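Local coordinates for protein alkaline phosphatase D (Bacillus subtilis, PDB 2YEQ) that hydrolyses phosphate esters, acting as a phosphodiesterase and alkaline phosphatase with an active site that contains iron and calcium, at residues T10-A14 and R190-K196; H129-A134 and M459-P465; A417-D422 and K497-E503; Y439-R444 and D455-P460. All blocks are in the same frame, centred on the assembly; numbering follows the deposited sequence.

How the contacts relate
Contacts 2 and 4 are the closest neighbours: their centres lie 11 Å apart, they share Met-459 and Pro-460, and Ala-134 and Val-462 of contact 2 pack on Tyr-442, Gly-441 and Arg-440 of contact 4. Contact 3 meets contact 4 at this same end of the hairpin, where Tyr-439 lies against Ala-417 and Asp-418; the centres of contacts 3 and 4 are 16 Å apart. Contact 1 meets contact 2 through Tyr-132, on which Asp-192, Asn-194 and Leu-195 pack, but its centre is 33 Å from that of contact 3. Contacts 1 and 4 reach the same mixed sheet, through strands 13-16 and 440-448/451-459. The Glu-503 side chain of contact 3 is about 10 Å from a bound calcium ion.

Contact 1 (T10-A14 and R190-K196); sequences TLGVA and RSDANLK
Lys-196 and Thr-10 make the one direct hydrogen bond: NZ donates to Thr-10 O at 2.9 Å, arriving above the carbonyl plane, 56° out of it. Lys-196 CD rests on the backbone, 3.4 Å from Leu-11 C, and the bend beyond it (chi3 -75°) carries CE and NZ round to the Thr-10 carbonyl. Gly-12 suits this spot, because its phi is positive and a CB would press on Lys-196 CD. Two waters make the other polar links. One accepts from Arg-190 NE and donates to Leu-11 O and Val-13 O; the second accepts from Val-13 N and donates to Lys-196 O at 2.9 Å. Van der Waals contact comes from Leu-11, whose CB lies 3.8 Å from Arg-190 CG and whose CD2 lies 3.5 Å from Ser-191 OG, a hydroxyl bonded to Ala-187 O. Ala-14 CB sits at the edge of the Arg-190 guanidinium, 3.6 Å from NH2. That group also bonds His-245 O through NH1 and makes a cation-pi contact with Trp-26. Asp-192 caps helix 193-201, which carries Lys-196 and packs beside strand 13-16, itself flanked in the mixed sheet by strands 23-28 and 203-206.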
# COMPACT_ATOMS: atom_id res chain seq x y z
N THR A 10 12.24 7.58 18.04
CA THR A 10 11.14 8.50 17.78
C THR A 10 10.22 7.99 16.66
O THR A 10 9.11 8.49 16.51
CB THR A 10 11.71 9.87 17.32
OG1 THR A 10 12.59 9.64 16.19
CG2 THR A 10 12.51 10.57 18.48
N LEU A 11 10.71 7.06 15.85
CA LEU A 11 9.90 6.48 14.75
C LEU A 11 9.38 5.10 15.11
O LEU A 11 8.85 4.38 14.25
CB LEU A 11 10.73 6.40 13.47
CG LEU A 11 11.33 7.75 13.07
CD1 LEU A 11 11.99 7.62 11.71
CD2 LEU A 11 10.32 8.86 13.08
N GLY A 12 9.55 4.74 16.38
CA GLY A 12 9.07 3.46 16.88
C GLY A 12 9.80 2.26 16.31
O GLY A 12 11.00 2.31 16.01
N VAL A 13 9.05 1.17 16.18
CA VAL A 13 9.56 -0.08 15.69
C VAL A 13 8.59 -0.66 14.66
O VAL A 13 7.46 -0.17 14.50
CB VAL A 13 9.79 -1.09 16.84
CG1 VAL A 13 10.79 -0.53 17.91
CG2 VAL A 13 8.44 -1.53 17.50
N ALA A 14 9.04 -1.68 13.96
CA ALA A 14 8.20 -2.32 12.93
C ALA A 14 8.72 -3.71 12.70
O ALA A 14 9.86 -4.04 13.05
CB ALA A 14 8.19 -1.50 11.60
N ARG A 190 6.18 8.89 9.73
CA ARG A 190 6.39 7.79 10.65
C ARG A 190 6.41 8.24 12.14
O ARG A 190 6.31 7.40 13.03
CB ARG A 190 7.68 7.06 10.27
CG ARG A 190 7.96 5.75 10.96
CD ARG A 190 6.81 4.77 10.73
NE ARG A 190 7.17 3.38 10.56
CZ ARG A 190 7.98 2.85 9.64
NH1 ARG A 190 8.65 3.59 8.76
NH2 ARG A 190 8.19 1.54 9.63
N SER A 191 6.52 9.55 12.38
CA SER A 191 6.49 10.12 13.72
C SER A 191 5.08 10.07 14.34
O SER A 191 4.92 10.29 15.53
CB SER A 191 6.90 11.61 13.67
OG SER A 191 8.28 11.71 13.49
N ASP A 192 4.07 9.90 13.51
CA ASP A 192 2.69 9.90 13.97
C ASP A 192 2.46 8.68 14.86
O ASP A 192 2.71 7.56 14.44
CB ASP A 192 1.74 9.87 12.78
CG ASP A 192 0.31 9.93 13.21
OD1 ASP A 192 -0.16 8.88 13.71
OD2 ASP A 192 -0.32 11.00 13.08
N ALA A 193 1.94 8.92 16.06
CA ALA A 193 1.78 7.89 17.10
C ALA A 193 0.87 6.76 16.66
O ALA A 193 1.10 5.60 17.02
CB ALA A 193 1.26 8.51 18.44
N ASN A 194 -0.16 7.08 15.89
CA ASN A 194 -1.12 6.08 15.46
C ASN A 194 -0.49 5.11 14.47
O ASN A 194 -0.62 3.88 14.59
CB ASN A 194 -2.33 6.76 14.81
CG ASN A 194 -3.04 7.69 15.74
OD1 ASN A 194 -3.17 8.89 15.47
ND2 ASN A 194 -3.52 7.16 16.83
N LEU A 195 0.24 5.65 13.49
CA LEU A 195 0.96 4.82 12.51
C LEU A 195 1.99 3.96 13.19
O LEU A 195 2.11 2.76 12.92
CB LEU A 195 1.62 5.72 11.43
CG LEU A 195 2.48 5.06 10.35
CD1 LEU A 195 1.79 3.85 9.72
CD2 LEU A 195 2.84 6.12 9.26
N LYS A 196 2.73 4.53 14.13
CA LYS A 196 3.71 3.74 14.89
C LYS A 196 3.05 2.58 15.66
O LYS A 196 3.63 1.51 15.77
CB LYS A 196 4.49 4.63 15.89
CG LYS A 196 5.37 5.66 15.25
CD LYS A 196 6.36 6.29 16.25
CE LYS A 196 5.75 7.27 17.19
NZ LYS A 196 6.82 7.77 18.10
O HOH W 1 7.20 2.33 13.34
O HOH W 2 6.23 1.58 17.00

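Contact 2 (H129-A134 and M459-P465); sequences HGYYTA and MPFVTEP
The Tyr-131 ring carries Pro-465 on one face, CG 4.2 Å above the plane and offset toward the rim, while at its edge Thr-463 O lies in plane, 3.6 Å from CE2. Val-462 O also approaches the edge near CD2. With CG anti to the carbonyl carbon (chi1 -65°), the ring stands beside its own backbone N, and that N donates to the same Val-462 O at 2.8 Å in a nearly straight bond. An alanine in place of Tyr-131 would keep this backbone bond but would probably leave Pro-465 without the ring face it rests on and open a gap at the loop edge. Val-462 CG2 packs 3.8 Å from Gly-130 CA, where a side chain would clash. Met-459 runs across Thr-133, its SD 3.6 Å from Thr-133 CB, and the bend at chi3 (-62°) brings CE to Ala-134 CB at 3.7 Å. A water gathers Thr-133 OG1 as donor and accepting carbonyls Phe-461 O and Glu-464 O. The loop after strand 451-459 is thereby fixed to the turn that starts helix 133-138. Tyr-132, at that helix's N-cap position, sends its OH to Gln-125 O beside the iron ligand Cys-124, an arrangement consistent with the calcineurin-like metallophosphatase fold, whose metal ligands sit on loops following strands.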
# COMPACT_ATOMS: atom_id res chain seq x y z
N HIS A 129 -3.79 15.88 4.76
CA HIS A 129 -5.23 15.80 4.51
C HIS A 129 -6.06 15.36 5.72
O HIS A 129 -7.28 15.57 5.74
CB HIS A 129 -5.51 14.90 3.31
CG HIS A 129 -5.08 15.51 2.02
ND1 HIS A 129 -5.45 15.02 0.79
CD2 HIS A 129 -4.33 16.62 1.77
CE1 HIS A 129 -4.93 15.78 -0.16
NE2 HIS A 129 -4.24 16.75 0.41
N GLY A 130 -5.42 14.77 6.71
CA GLY A 130 -6.13 14.40 7.92
C GLY A 130 -5.25 13.69 8.91
O GLY A 130 -4.07 13.46 8.66
N TYR A 131 -5.87 13.38 10.05
CA TYR A 131 -5.27 12.61 11.13
C TYR A 131 -5.37 11.14 10.82
O TYR A 131 -6.27 10.70 10.07
CB TYR A 131 -5.91 13.04 12.50
CG TYR A 131 -5.54 14.48 12.77
CD1 TYR A 131 -4.28 14.81 13.28
CD2 TYR A 131 -6.37 15.52 12.37
CE1 TYR A 131 -3.89 16.14 13.46
CE2 TYR A 131 -6.00 16.83 12.53
CZ TYR A 131 -4.75 17.14 13.07
OH TYR A 131 -4.39 18.45 13.19
N TYR A 132 -4.43 10.38 11.36
CA TYR A 132 -4.32 8.94 11.18
C TYR A 132 -5.16 8.11 12.18
O TYR A 132 -4.79 7.02 12.61
CB TYR A 132 -2.84 8.54 11.24
CG TYR A 132 -1.96 9.05 10.08
CD1 TYR A 132 -2.51 9.60 8.91
CD2 TYR A 132 -0.57 8.91 10.15
CE1 TYR A 132 -1.67 10.05 7.86
CE2 TYR A 132 0.25 9.34 9.12
CZ TYR A 132 -0.29 9.91 7.98
OH TYR A 132 0.57 10.31 6.98
N THR A 133 -6.36 8.59 12.44
CA THR A 133 -7.35 7.84 13.23
C THR A 133 -7.55 6.42 12.70
O THR A 133 -7.72 5.47 13.48
CB THR A 133 -8.66 8.58 13.20
OG1 THR A 133 -8.40 9.98 13.37
CG2 THR A 133 -9.64 8.06 14.30
N ALA A 134 -7.49 6.24 11.37
CA ALA A 134 -7.63 4.89 10.81
C ALA A 134 -6.65 3.91 11.43
O ALA A 134 -7.02 2.75 11.69
CB ALA A 134 -7.48 4.88 9.24
N MET A 459 -14.62 5.79 8.43
CA MET A 459 -14.88 6.84 9.39
C MET A 459 -15.55 8.01 8.70
O MET A 459 -15.29 8.25 7.53
CB MET A 459 -13.58 7.35 10.03
CG MET A 459 -12.75 6.29 10.70
SD MET A 459 -11.06 6.83 11.10
CE MET A 459 -10.43 7.17 9.43
N PRO A 460 -16.39 8.77 9.42
CA PRO A 460 -17.02 9.92 8.81
C PRO A 460 -16.07 11.09 8.48
O PRO A 460 -16.40 11.89 7.61
CB PRO A 460 -18.03 10.37 9.88
CG PRO A 460 -17.54 9.77 11.15
CD PRO A 460 -16.96 8.48 10.75
N PHE A 461 -14.93 11.21 9.17
CA PHE A 461 -14.04 12.37 8.99
C PHE A 461 -12.63 12.06 9.47
O PHE A 461 -12.43 11.15 10.25
CB PHE A 461 -14.59 13.64 9.69
CG PHE A 461 -14.80 13.47 11.19
CD1 PHE A 461 -13.72 13.58 12.08
CD2 PHE A 461 -16.05 13.18 11.71
CE1 PHE A 461 -13.89 13.42 13.46
CE2 PHE A 461 -16.24 13.01 13.10
CZ PHE A 461 -15.15 13.14 13.97
N VAL A 462 -11.67 12.82 8.94
CA VAL A 462 -10.26 12.75 9.34
C VAL A 462 -9.68 14.15 9.61
O VAL A 462 -8.54 14.27 10.07
CB VAL A 462 -9.37 12.01 8.27
CG1 VAL A 462 -9.76 10.56 8.14
CG2 VAL A 462 -9.42 12.69 6.90
N THR A 463 -10.45 15.21 9.38
CA THR A 463 -9.97 16.58 9.56
C THR A 463 -9.89 16.97 11.05
O THR A 463 -9.25 17.95 11.39
CB THR A 463 -10.86 17.61 8.80
OG1 THR A 463 -12.25 17.38 9.10
CG2 THR A 463 -10.66 17.52 7.30
N GLU A 464 -10.57 16.19 11.90
CA GLU A 464 -10.43 16.25 13.35
C GLU A 464 -10.05 14.86 13.83
O GLU A 464 -10.47 13.87 13.24
CB GLU A 464 -11.74 16.64 14.03
CG GLU A 464 -12.42 17.87 13.49
CD GLU A 464 -11.60 19.14 13.66
OE1 GLU A 464 -10.75 19.22 14.58
OE2 GLU A 464 -11.80 20.08 12.87
N PRO A 465 -9.23 14.77 14.87
CA PRO A 465 -8.96 13.47 15.47
C PRO A 465 -10.23 12.87 16.08
O PRO A 465 -11.19 13.61 16.36
CB PRO A 465 -7.96 13.79 16.59
CG PRO A 465 -7.57 15.18 16.41
CD PRO A 465 -8.62 15.86 15.63
O HOH W 3 -10.85 11.20 12.80

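Contact 3 (A417-D422 and K497-E503); sequences ADKRAD and KQSDEVE. With EDO (1,2-ethanediol), chain N.
Residues 417-422 and 497-503 run in the same direction, with a single backbone bridge between Lys-419 and Gln-498, and are tied by Ser-499 N to Lys-419 O (2.9 Å), Ala-421 N to Glu-501 O (3.0 Å) and a weak bond from Lys-419 N to Lys-497 O. Lys-419 and Gln-498 lie side by side; the glutamine NE2 makes a weak bond to Arg-420 O, while the lysine NZ goes on to Asp-424. Arg-420 is gripped by acids. Its NH2 pairs with Glu-503 OE1 at 2.9 Å, the guanidinium and carboxylate planes 65° apart. Glu-501 OE1 is a longer partner, 3.6 Å from NH1 and well out of the guanidinium plane, so that only charge acts between them. Asp-422 OD1 lies in plane at the guanidinium edge, a long salt bridge of 3.9 Å from NE. Its OD2 accepts Glu-503 N at 2.9 Å from above the carboxylate plane. With an alanine at Asp-422, the Glu-503 N-H would probably be left without its acceptor and Arg-420 would lose one of its counter-charges. Ser-499 OG accepts from Glu-501 N in an ST turn. Ethanediol O2 donates to Asp-418 OD1, an oxygen that also pairs with Arg-472. One close and two longer carboxylate partners thus form a salt-bridge network round the buried Arg-420, which would probably favour their charged forms; Arg-506, paired with the other oxygen of Glu-503, would do so for that residue.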
# COMPACT_ATOMS: atom_id res chain seq x y z
N ALA A 417 -17.43 11.36 1.60
CA ALA A 417 -18.89 11.23 1.67
C ALA A 417 -19.28 9.80 1.35
O ALA A 417 -18.44 8.97 1.00
CB ALA A 417 -19.56 12.21 0.70
N ASP A 418 -20.56 9.46 1.53
CA ASP A 418 -20.99 8.10 1.22
C ASP A 418 -21.01 7.86 -0.30
O ASP A 418 -20.72 6.76 -0.77
CB ASP A 418 -22.37 7.80 1.83
CG ASP A 418 -22.61 6.33 1.99
OD1 ASP A 418 -22.06 5.71 2.94
OD2 ASP A 418 -23.32 5.76 1.13
N LYS A 419 -21.32 8.90 -1.04
CA LYS A 419 -21.57 8.83 -2.47
C LYS A 419 -21.11 10.14 -3.11
O LYS A 419 -21.13 11.17 -2.45
CB LYS A 419 -23.09 8.68 -2.67
CG LYS A 419 -23.58 8.31 -4.06
CD LYS A 419 -25.09 7.95 -3.99
CE LYS A 419 -25.77 8.02 -5.34
NZ LYS A 419 -26.87 7.03 -5.43
N ARG A 420 -20.76 10.08 -4.40
CA ARG A 420 -20.31 11.25 -5.19
C ARG A 420 -21.30 11.56 -6.33
O ARG A 420 -22.23 10.81 -6.56
CB ARG A 420 -18.98 10.90 -5.87
CG ARG A 420 -17.82 10.77 -4.98
CD ARG A 420 -16.57 11.20 -5.69
NE ARG A 420 -15.82 10.11 -6.33
CZ ARG A 420 -14.60 9.71 -5.94
NH1 ARG A 420 -13.98 10.24 -4.87
NH2 ARG A 420 -14.00 8.75 -6.62
N ALA A 421 -21.05 12.64 -7.05
CA ALA A 421 -21.89 13.06 -8.18
C ALA A 421 -21.90 12.06 -9.35
O ALA A 421 -22.88 11.97 -10.05
CB ALA A 421 -21.46 14.43 -8.65
N ASP A 422 -20.83 11.30 -9.54
CA ASP A 422 -20.72 10.41 -10.70
C ASP A 422 -20.93 8.95 -10.34
O ASP A 422 -20.86 8.07 -11.19
CB ASP A 422 -19.36 10.60 -11.40
CG ASP A 422 -18.17 10.30 -10.50
OD1 ASP A 422 -18.36 10.07 -9.28
OD2 ASP A 422 -17.03 10.28 -11.01
N LYS A 497 -23.45 12.73 3.22
CA LYS A 497 -24.16 11.66 2.53
C LYS A 497 -23.78 11.61 1.05
O LYS A 497 -23.47 10.55 0.52
CB LYS A 497 -25.68 11.84 2.66
CG LYS A 497 -26.17 12.04 4.08
CD LYS A 497 -26.16 10.76 4.87
CE LYS A 497 -27.44 9.95 4.67
NZ LYS A 497 -28.58 10.43 5.51
N GLN A 498 -23.83 12.75 0.40
CA GLN A 498 -23.48 12.83 -1.01
C GLN A 498 -22.75 14.12 -1.29
O GLN A 498 -23.24 15.17 -0.92
CB GLN A 498 -24.73 12.74 -1.89
CG GLN A 498 -24.38 12.79 -3.39
CD GLN A 498 -25.37 12.08 -4.26
OE1 GLN A 498 -26.44 11.67 -3.81
NE2 GLN A 498 -25.03 11.91 -5.53
N SER A 499 -21.59 14.04 -1.95
CA SER A 499 -20.84 15.24 -2.34
C SER A 499 -21.05 15.53 -3.81
O SER A 499 -21.64 14.72 -4.54
CB SER A 499 -19.37 15.03 -2.09
OG SER A 499 -18.89 14.06 -2.99
N ASP A 500 -20.53 16.68 -4.28
CA ASP A 500 -20.50 16.94 -5.72
C ASP A 500 -19.15 16.61 -6.37
O ASP A 500 -18.90 17.02 -7.50
CB ASP A 500 -20.97 18.35 -6.08
CG ASP A 500 -20.71 19.35 -5.01
OD1 ASP A 500 -19.54 19.47 -4.58
OD2 ASP A 500 -21.68 20.02 -4.60
N GLU A 501 -18.32 15.84 -5.68
CA GLU A 501 -17.04 15.40 -6.24
C GLU A 501 -17.27 14.42 -7.41
O GLU A 501 -18.31 13.74 -7.47
CB GLU A 501 -16.15 14.75 -5.15
CG GLU A 501 -14.99 15.64 -4.59
CD GLU A 501 -13.69 14.86 -4.19
OE1 GLU A 501 -13.37 13.79 -4.78
OE2 GLU A 501 -12.97 15.33 -3.28
N VAL A 502 -16.32 14.38 -8.34
CA VAL A 502 -16.30 13.39 -9.42
C VAL A 502 -14.89 12.85 -9.51
O VAL A 502 -13.98 13.45 -8.96
CB VAL A 502 -16.72 13.99 -10.78
CG1 VAL A 502 -18.17 14.45 -10.72
CG2 VAL A 502 -15.79 15.16 -11.17
N GLU A 503 -14.69 11.72 -10.17
CA GLU A 503 -13.36 11.13 -10.24
C GLU A 503 -12.28 12.12 -10.76
O GLU A 503 -11.16 12.14 -10.23
CB GLU A 503 -13.37 9.87 -11.09
CG GLU A 503 -12.04 9.13 -11.15
CD GLU A 503 -11.57 8.60 -9.79
OE1 GLU A 503 -12.44 8.28 -8.96
OE2 GLU A 503 -10.33 8.51 -9.58
C1 EDO N . -23.60 8.65 5.85
O1 EDO N . -24.40 9.34 6.83
C2 EDO N . -24.31 7.47 5.18
O2 EDO N . -23.46 6.32 5.19

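Contact 4 (Y439-R444 and D455-P460); sequences YRGYVR and DYRVMP
Arg-444 stacks its guanidinium flat on that of Arg-457, centres 4.3 Å apart and planes 24° from parallel. With its chain extended as far as CD and then bent (chi3 66°), it turns its NH2 to Asp-455 OD2, a salt bridge of 2.8 Å lying in the guanidinium plane but above the carboxylate plane; NE adds a weak bond to the same oxygen. Arg-457 also reaches over the Tyr-442 ring, where CB sits 4.0 Å from the centroid in a CH-pi contact. Beneath these groups, residues 440-448 and 451-459 form an antiparallel beta hairpin. Tyr-442/Arg-457 and Arg-444/Asp-455 are hydrogen-bonded pairs here, and Gly-441/Val-458 is a non-hydrogen-bonded pair with CA atoms 4.3 Å apart, so close that a CB on Gly-441 would clash with Arg-457 O. On the opposite face Val-443 CG2 touches Tyr-456 CD2 at 3.7 Å, and at the open end of the hairpin, just before Arg-440, Tyr-439 CB packs on Val-458 CB at 3.7 Å. One water joins Arg-440 N to Met-459 O; another donates to both Arg-444 O and Asp-455 OD2. Farther out, Glu-141 offers OE1 to Arg-444 NH1 and OE2 to Arg-457 NE and Tyr-442 OH, a shared anion that probably offsets the like charges of the stacked arginines. Ser-474, on the adjoining strand 470-477, bonds Asp-455 OD1.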
# COMPACT_ATOMS: atom_id res chain seq x y z
N TYR A 439 -15.59 7.37 2.12
CA TYR A 439 -15.07 7.71 3.44
C TYR A 439 -13.68 7.09 3.60
O TYR A 439 -13.39 6.07 3.01
CB TYR A 439 -15.97 7.14 4.54
CG TYR A 439 -17.35 7.77 4.62
CD1 TYR A 439 -17.52 9.12 4.71
CD2 TYR A 439 -18.50 6.96 4.63
CE1 TYR A 439 -18.77 9.68 4.78
CE2 TYR A 439 -19.76 7.51 4.70
CZ TYR A 439 -19.89 8.85 4.78
OH TYR A 439 -21.13 9.41 4.86
N ARG A 440 -12.86 7.69 4.45
CA ARG A 440 -11.52 7.19 4.72
C ARG A 440 -11.56 5.97 5.63
O ARG A 440 -12.53 5.74 6.37
CB ARG A 440 -10.66 8.29 5.34
CG ARG A 440 -10.70 9.63 4.62
CD ARG A 440 -9.92 9.61 3.30
NE ARG A 440 -10.60 8.86 2.23
CZ ARG A 440 -11.72 9.21 1.62
NH1 ARG A 440 -12.37 10.31 1.95
NH2 ARG A 440 -12.19 8.44 0.64
N GLY A 441 -10.50 5.18 5.58
CA GLY A 441 -10.38 3.98 6.38
C GLY A 441 -9.44 2.98 5.73
O GLY A 441 -8.39 3.35 5.16
N TYR A 442 -9.83 1.72 5.79
CA TYR A 442 -9.02 0.61 5.32
C TYR A 442 -9.93 -0.60 5.15
O TYR A 442 -11.12 -0.51 5.41
CB TYR A 442 -7.88 0.28 6.30
CG TYR A 442 -8.33 -0.10 7.71
CD1 TYR A 442 -8.63 -1.42 8.05
CD2 TYR A 442 -8.44 0.87 8.68
CE1 TYR A 442 -9.03 -1.76 9.34
CE2 TYR A 442 -8.84 0.56 9.96
CZ TYR A 442 -9.15 -0.74 10.28
OH TYR A 442 -9.53 -1.01 11.58
N VAL A 443 -9.38 -1.68 4.65
CA VAL A 443 -10.15 -2.89 4.33
C VAL A 443 -9.60 -4.04 5.14
O VAL A 443 -8.39 -4.21 5.28
CB VAL A 443 -10.11 -3.22 2.80
CG1 VAL A 443 -10.92 -4.45 2.51
CG2 VAL A 443 -10.60 -2.02 1.99
N ARG A 444 -10.51 -4.78 5.78
CA ARG A 444 -10.12 -5.97 6.54
C ARG A 444 -10.62 -7.23 5.85
O ARG A 444 -11.81 -7.36 5.56
CB ARG A 444 -10.75 -5.88 7.95
CG ARG A 444 -10.39 -7.05 8.86
CD ARG A 444 -11.06 -6.90 10.23
NE ARG A 444 -12.51 -6.99 10.13
CZ ARG A 444 -13.40 -6.49 10.99
NH1 ARG A 444 -13.03 -5.84 12.09
NH2 ARG A 444 -14.69 -6.67 10.76
N ASP A 455 -14.35 -6.66 4.63
CA ASP A 455 -15.05 -5.61 5.35
C ASP A 455 -14.42 -4.24 5.10
O ASP A 455 -13.21 -4.08 5.30
CB ASP A 455 -14.95 -5.89 6.87
CG ASP A 455 -15.58 -7.24 7.29
OD1 ASP A 455 -16.57 -7.67 6.66
OD2 ASP A 455 -15.07 -7.86 8.25
N TYR A 456 -15.23 -3.26 4.71
CA TYR A 456 -14.77 -1.91 4.49
C TYR A 456 -14.95 -1.11 5.76
O TYR A 456 -16.07 -0.81 6.18
CB TYR A 456 -15.51 -1.27 3.31
CG TYR A 456 -15.12 -1.90 1.99
CD1 TYR A 456 -15.67 -3.14 1.57
CD2 TYR A 456 -14.18 -1.30 1.16
CE1 TYR A 456 -15.28 -3.73 0.36
CE2 TYR A 456 -13.80 -1.88 -0.06
CZ TYR A 456 -14.34 -3.09 -0.45
OH TYR A 456 -13.95 -3.65 -1.66
N ARG A 457 -13.83 -0.78 6.38
CA ARG A 457 -13.81 -0.15 7.70
C ARG A 457 -13.56 1.33 7.55
O ARG A 457 -12.45 1.72 7.20
CB ARG A 457 -12.71 -0.78 8.55
CG ARG A 457 -12.71 -2.30 8.55
CD ARG A 457 -13.72 -2.85 9.58
NE ARG A 457 -13.23 -2.70 10.95
CZ ARG A 457 -13.95 -2.37 12.02
NH1 ARG A 457 -15.26 -2.15 11.94
NH2 ARG A 457 -13.36 -2.28 13.20
N VAL A 458 -14.57 2.16 7.81
CA VAL A 458 -14.49 3.57 7.48
C VAL A 458 -14.93 4.51 8.60
O VAL A 458 -15.51 4.09 9.62
CB VAL A 458 -15.30 3.85 6.19
CG1 VAL A 458 -14.88 2.88 5.09
CG2 VAL A 458 -16.81 3.73 6.45
N MET A 459 -14.62 5.79 8.43
CA MET A 459 -14.88 6.84 9.39
C MET A 459 -15.55 8.01 8.70
O MET A 459 -15.29 8.25 7.53
CB MET A 459 -13.58 7.35 10.03
CG MET A 459 -12.75 6.29 10.70
SD MET A 459 -11.06 6.83 11.10
CE MET A 459 -10.43 7.17 9.43
N PRO A 460 -16.39 8.77 9.42
CA PRO A 460 -17.02 9.92 8.81
C PRO A 460 -16.07 11.09 8.48
O PRO A 460 -16.40 11.89 7.61
CB PRO A 460 -18.03 10.37 9.88
CG PRO A 460 -17.54 9.77 11.15
CD PRO A 460 -16.96 8.48 10.75
O HOH W 4 -13.75 9.99 6.00
O HOH W 5 -13.03 -9.32 7.57